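Local coordinates for protein hydroxyethylthiazole kinase (Pyrococcus horikoshii, PDB 3HPD) that probably phosphorylates the hydroxyl group of 4-methyl-5-beta-hydroxyethylthiazole at the expense of ATP, a magnesium-dependent step of thiamine biosynthesis, at residues A[81-84]-A[88-91]; A[104-109]-A[125-130]. One frame throughout, in Å; residues are numbered along the deposited sequence.

Both contacts are mainly apolar and lie about 17 Å apart, centre to centre. Interaction 1 is the more buried: within one beta-alpha-beta unit, the end of helix 69-85 rests on the strand that follows it, through an alanine, an asparagine amide and one isoleucine. Interaction 2 lies nearer the surface and joins two helices, 100-112 and 121-131, through two leucines and a serine CB, with the aliphatic part of an exposed glutamate at its edge. They hold different elements, but strand 89-92 runs on to helix 100-112, and the two contacts touch: Leu91 CD2 is 3.9 Å from Ser106 O and 4.0 Å from Ile109 CG2. Burial falls from the sheet side outward to the helix pair.

Interaction 1. Residues A[81-84]-A[88-91]; sequences IANE and PIVL
Ala82, in the last turns of helix 69-85, and Ile89, which opens strand 89-92, face each other across a short turn, the backbones coming nearest at Ala82 CA and Pro88 CA, 6.9 Å apart. Both CB atoms are directed at the opposite segment, and one isoleucine branch bridges the gap. Ile89 has CG1 beside its backbone N (chi1 -58°) and CD1 extended beyond it (chi2 166°), which carries the ethyl arm toward the helix. There Ala82 CB lies 3.5 Å from Ile89 CD1 and 3.6 Å from Ile89 CG1, touching the arm along its length.

Asn83 supplies the second surface. Ile89 CD1 sits 3.6 Å from Asn83 OD1, with Asn83 CG and ND2 almost as near; such even spacing places the methyl over the flat face of the amide, and the two side chains cross at about a right angle. The NH2 end of the amide is bound by Gly113, whose O accepts a hydrogen bond from Asn83 ND2, which restrains the amide's rotation. Ile89 N is likewise engaged, with Asp115 OD2.

Val60 also touches Ala82, and Ile62 touches Ile89, so the neighbouring strand 59-63 adjoins both sides of the contact. The geometry is that of a beta-alpha-beta crossover, strand 59-63 to helix 69-85 to strand 89-92, in the parallel part of the ribokinase-like sheet.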
loop_
_atom_site.group_PDB
_atom_site.type_symbol
_atom_site.label_atom_id
_atom_site.label_comp_id
_atom_site.label_asym_id
_atom_site.label_seq_id
_atom_site.Cartn_x
_atom_site.Cartn_y
_atom_site.Cartn_z
ATOM N N ILE A 81 17.608 20.094 5.338
ATOM C CA ILE A 81 16.581 21.136 5.361
ATOM C C ILE A 81 15.893 21.198 6.724
ATOM O O ILE A 81 15.739 22.276 7.307
ATOM C CB ILE A 81 15.514 20.882 4.273
ATOM C CG1 ILE A 81 16.145 21.026 2.886
ATOM C CG2 ILE A 81 14.347 21.849 4.441
ATOM C CD1 ILE A 81 15.218 20.655 1.750
ATOM N N ALA A 82 15.482 20.040 7.232
ATOM C CA ALA A 82 14.815 19.972 8.525
ATOM C C ALA A 82 15.705 20.513 9.640
ATOM O O ALA A 82 15.235 21.240 10.510
ATOM C CB ALA A 82 14.402 18.529 8.835
ATOM N N ASN A 83 16.987 20.160 9.623
ATOM C CA ASN A 83 17.889 20.645 10.662
ATOM C C ASN A 83 18.085 22.158 10.590
ATOM O O ASN A 83 18.183 22.821 11.618
ATOM C CB ASN A 83 19.240 19.930 10.597
ATOM C CG ASN A 83 19.202 18.561 11.247
ATOM O OD1 ASN A 83 18.528 18.367 12.258
ATOM N ND2 ASN A 83 19.936 17.609 10.682
ATOM N N GLU A 84 18.136 22.707 9.382
ATOM C CA GLU A 84 18.299 24.149 9.234
ATOM C C GLU A 84 17.086 24.871 9.820
ATOM O O GLU A 84 17.223 25.916 10.455
ATOM C CB GLU A 84 18.451 24.534 7.756
ATOM C CG GLU A 84 19.619 23.864 7.049
ATOM C CD GLU A 84 19.835 24.385 5.637
ATOM O OE1 GLU A 84 18.839 24.717 4.960
ATOM O OE2 GLU A 84 21.004 24.448 5.199
ATOM N N PRO A 88 11.955 18.662 14.026
ATOM C CA PRO A 88 12.460 17.380 14.527
ATOM C C PRO A 88 12.441 16.259 13.492
ATOM O O PRO A 88 11.508 16.150 12.694
ATOM C CB PRO A 88 11.558 17.099 15.728
ATOM C CG PRO A 88 10.275 17.763 15.352
ATOM C CD PRO A 88 10.747 19.073 14.760
ATOM N N ILE A 89 13.485 15.435 13.513
ATOM C CA ILE A 89 13.621 14.324 12.579
ATOM C C ILE A 89 13.636 12.970 13.284
ATOM O O ILE A 89 14.341 12.788 14.276
ATOM C CB ILE A 89 14.934 14.440 11.778
ATOM C CG1 ILE A 89 14.971 15.774 11.031
ATOM C CG2 ILE A 89 15.061 13.270 10.802
ATOM C CD1 ILE A 89 16.334 16.125 10.495
ATOM N N VAL A 90 12.851 12.029 12.763
ATOM C CA VAL A 90 12.800 10.670 13.297
ATOM C C VAL A 90 13.339 9.751 12.205
ATOM O O VAL A 90 12.861 9.784 11.070
ATOM C CB VAL A 90 11.356 10.219 13.620
ATOM C CG1 VAL A 90 11.372 8.780 14.131
ATOM C CG2 VAL A 90 10.731 11.144 14.656
ATOM N N LEU A 91 14.338 8.943 12.538
ATOM C CA LEU A 91 14.911 8.022 11.564
ATOM C C LEU A 91 14.678 6.570 11.949
ATOM O O LEU A 91 14.974 6.166 13.067
ATOM C CB LEU A 91 16.422 8.250 11.424
ATOM C CG LEU A 91 17.171 7.186 10.611
ATOM C CD1 LEU A 91 16.732 7.246 9.144
ATOM C CD2 LEU A 91 18.674 7.409 10.727
#

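Interaction 2. Residues A[104-109]-A[125-130]; sequences RVSLEI and SALLGE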
loop_
_atom_site.group_PDB
_atom_site.type_symbol
_atom_site.label_atom_id
_atom_site.label_comp_id
_atom_site.label_asym_id
_atom_site.label_seq_id
_atom_site.Cartn_x
_atom_site.Cartn_y
_atom_site.Cartn_z
ATOM N N ARG A 104 25.197 2.394 5.548
ATOM C CA ARG A 104 25.868 3.602 5.078
ATOM C C ARG A 104 24.944 4.816 5.059
ATOM O O ARG A 104 25.293 5.878 5.581
ATOM C CB ARG A 104 26.454 3.371 3.678
ATOM C CG ARG A 104 27.012 4.631 3.032
ATOM C CD ARG A 104 27.834 4.345 1.772
ATOM N NE ARG A 104 27.063 3.733 0.689
ATOM C CZ ARG A 104 27.109 2.441 0.373
ATOM N NH1 ARG A 104 27.888 1.616 1.059
ATOM N NH2 ARG A 104 26.389 1.974 -0.639
ATOM N N VAL A 105 23.769 4.664 4.458
ATOM C CA VAL A 105 22.817 5.767 4.382
ATOM C C VAL A 105 22.333 6.182 5.770
ATOM O O VAL A 105 22.162 7.371 6.045
ATOM C CB VAL A 105 21.604 5.397 3.500
ATOM C CG1 VAL A 105 20.583 6.524 3.513
ATOM C CG2 VAL A 105 22.074 5.120 2.072
ATOM N N SER A 106 22.117 5.210 6.649
ATOM C CA SER A 106 21.668 5.518 8.002
ATOM C C SER A 106 22.714 6.366 8.728
ATOM O O SER A 106 22.381 7.365 9.364
ATOM C CB SER A 106 21.418 4.228 8.792
ATOM O OG SER A 106 20.356 3.484 8.226
ATOM N N LEU A 107 23.978 5.969 8.628
ATOM C CA LEU A 107 25.053 6.706 9.287
ATOM C C LEU A 107 25.229 8.099 8.691
ATOM O O LEU A 107 25.581 9.045 9.396
ATOM C CB LEU A 107 26.368 5.924 9.194
ATOM C CG LEU A 107 26.384 4.603 9.973
ATOM C CD1 LEU A 107 27.715 3.887 9.769
ATOM C CD2 LEU A 107 26.143 4.886 11.450
ATOM N N GLU A 108 24.970 8.220 7.392
ATOM C CA GLU A 108 25.086 9.491 6.690
ATOM C C GLU A 108 24.061 10.480 7.248
ATOM O O GLU A 108 24.360 11.654 7.475
ATOM C CB GLU A 108 24.846 9.267 5.197
ATOM C CG GLU A 108 25.183 10.443 4.312
ATOM C CD GLU A 108 24.999 10.119 2.840
ATOM O OE1 GLU A 108 24.918 8.916 2.502
ATOM O OE2 GLU A 108 24.947 11.062 2.022
ATOM N N ILE A 109 22.846 9.992 7.469
ATOM C CA ILE A 109 21.774 10.816 8.010
ATOM C C ILE A 109 22.065 11.139 9.478
ATOM O O ILE A 109 21.880 12.274 9.929
ATOM C CB ILE A 109 20.420 10.081 7.879
ATOM C CG1 ILE A 109 20.045 9.979 6.396
ATOM C CG2 ILE A 109 19.334 10.802 8.681
ATOM C CD1 ILE A 109 18.836 9.112 6.120
ATOM N N SER A 125 22.544 -2.067 16.862
ATOM C CA SER A 125 23.855 -2.608 17.198
ATOM C C SER A 125 24.779 -2.519 15.985
ATOM O O SER A 125 25.974 -2.276 16.124
ATOM C CB SER A 125 23.735 -4.059 17.674
ATOM O OG SER A 125 23.194 -4.890 16.665
ATOM N N ALA A 126 24.218 -2.703 14.794
ATOM C CA ALA A 126 25.007 -2.628 13.569
ATOM C C ALA A 126 25.487 -1.198 13.321
ATOM O O ALA A 126 26.605 -0.984 12.852
ATOM C CB ALA A 126 24.188 -3.119 12.383
ATOM N N LEU A 127 24.640 -0.223 13.639
ATOM C CA LEU A 127 24.989 1.183 13.448
ATOM C C LEU A 127 26.061 1.639 14.430
ATOM O O LEU A 127 26.973 2.379 14.065
ATOM C CB LEU A 127 23.748 2.068 13.607
ATOM C CG LEU A 127 22.665 1.932 12.532
ATOM C CD1 LEU A 127 21.470 2.804 12.898
ATOM C CD2 LEU A 127 23.232 2.342 11.179
ATOM N N LEU A 128 25.942 1.205 15.679
ATOM C CA LEU A 128 26.915 1.570 16.702
ATOM C C LEU A 128 28.240 0.859 16.435
ATOM O O LEU A 128 29.315 1.409 16.684
ATOM C CB LEU A 128 26.393 1.187 18.088
ATOM C CG LEU A 128 27.292 1.524 19.280
ATOM C CD1 LEU A 128 27.530 3.028 19.343
ATOM C CD2 LEU A 128 26.640 1.033 20.564
ATOM N N GLY A 129 28.152 -0.366 15.927
ATOM C CA GLY A 129 29.346 -1.133 15.634
ATOM C C GLY A 129 30.120 -0.562 14.464
ATOM O O GLY A 129 31.330 -0.354 14.551
ATOM N N GLU A 130 29.418 -0.308 13.364
ATOM C CA GLU A 130 30.036 0.244 12.164
ATOM C C GLU A 130 30.606 1.626 12.466
ATOM O O GLU A 130 31.722 1.949 12.063
ATOM C CB GLU A 130 28.998 0.350 11.044
ATOM C CG GLU A 130 29.573 0.611 9.660
ATOM C CD GLU A 130 30.470 -0.516 9.183
ATOM O OE1 GLU A 130 30.169 -1.688 9.498
ATOM O OE2 GLU A 130 31.467 -0.234 8.485
#
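Leu107 overlaps Leu127 and Glu130 with its two methyl branches. CD2 goes to the leucine: Leu107 CD2 is 3.9 Å from Leu127 CD2 and 3.7 Å from Leu127 O, so it meets both side chain and backbone, while the two leucine chains run antiparallel alongside one another. The other branch turns to the glutamate, Leu107 CD1 lying 3.8 Å from Glu130 CG, where the chains cross near a right angle. Glu130 CG stands anti to the backbone N (chi1 -167°) and the chain bends at chi2, which offers its methylenes to the leucine while the carboxylate is carried off from the neighbouring helix.

Ser106 completes the patch with its carbon, Ser106 CB being 3.5 Å from Leu127 CD2. Its hydroxyl, OG, is hydrogen-bonded to Arg102 O one turn back; the contact with Leu127 is made by the carbon, not the hydroxyl. Replacing Leu107 with an alanine would probably open a gap between the helices, since Leu127 CD2 and the Glu130 methylenes would lose the two methyls they rest against.

The axes of the two short segments pass 10.3 Å apart at 73°, consistent with the small area buried between them. Leu110 extends the patch along helix 100-112 by touching Leu127. Behind segment 104-109, Val105, Glu108 and Ile109 pack on helix 69-85; beyond segment 125-130, Leu128 lies on helix 144-157. Strand 116-120 is the link in the chain between the two contacting helices.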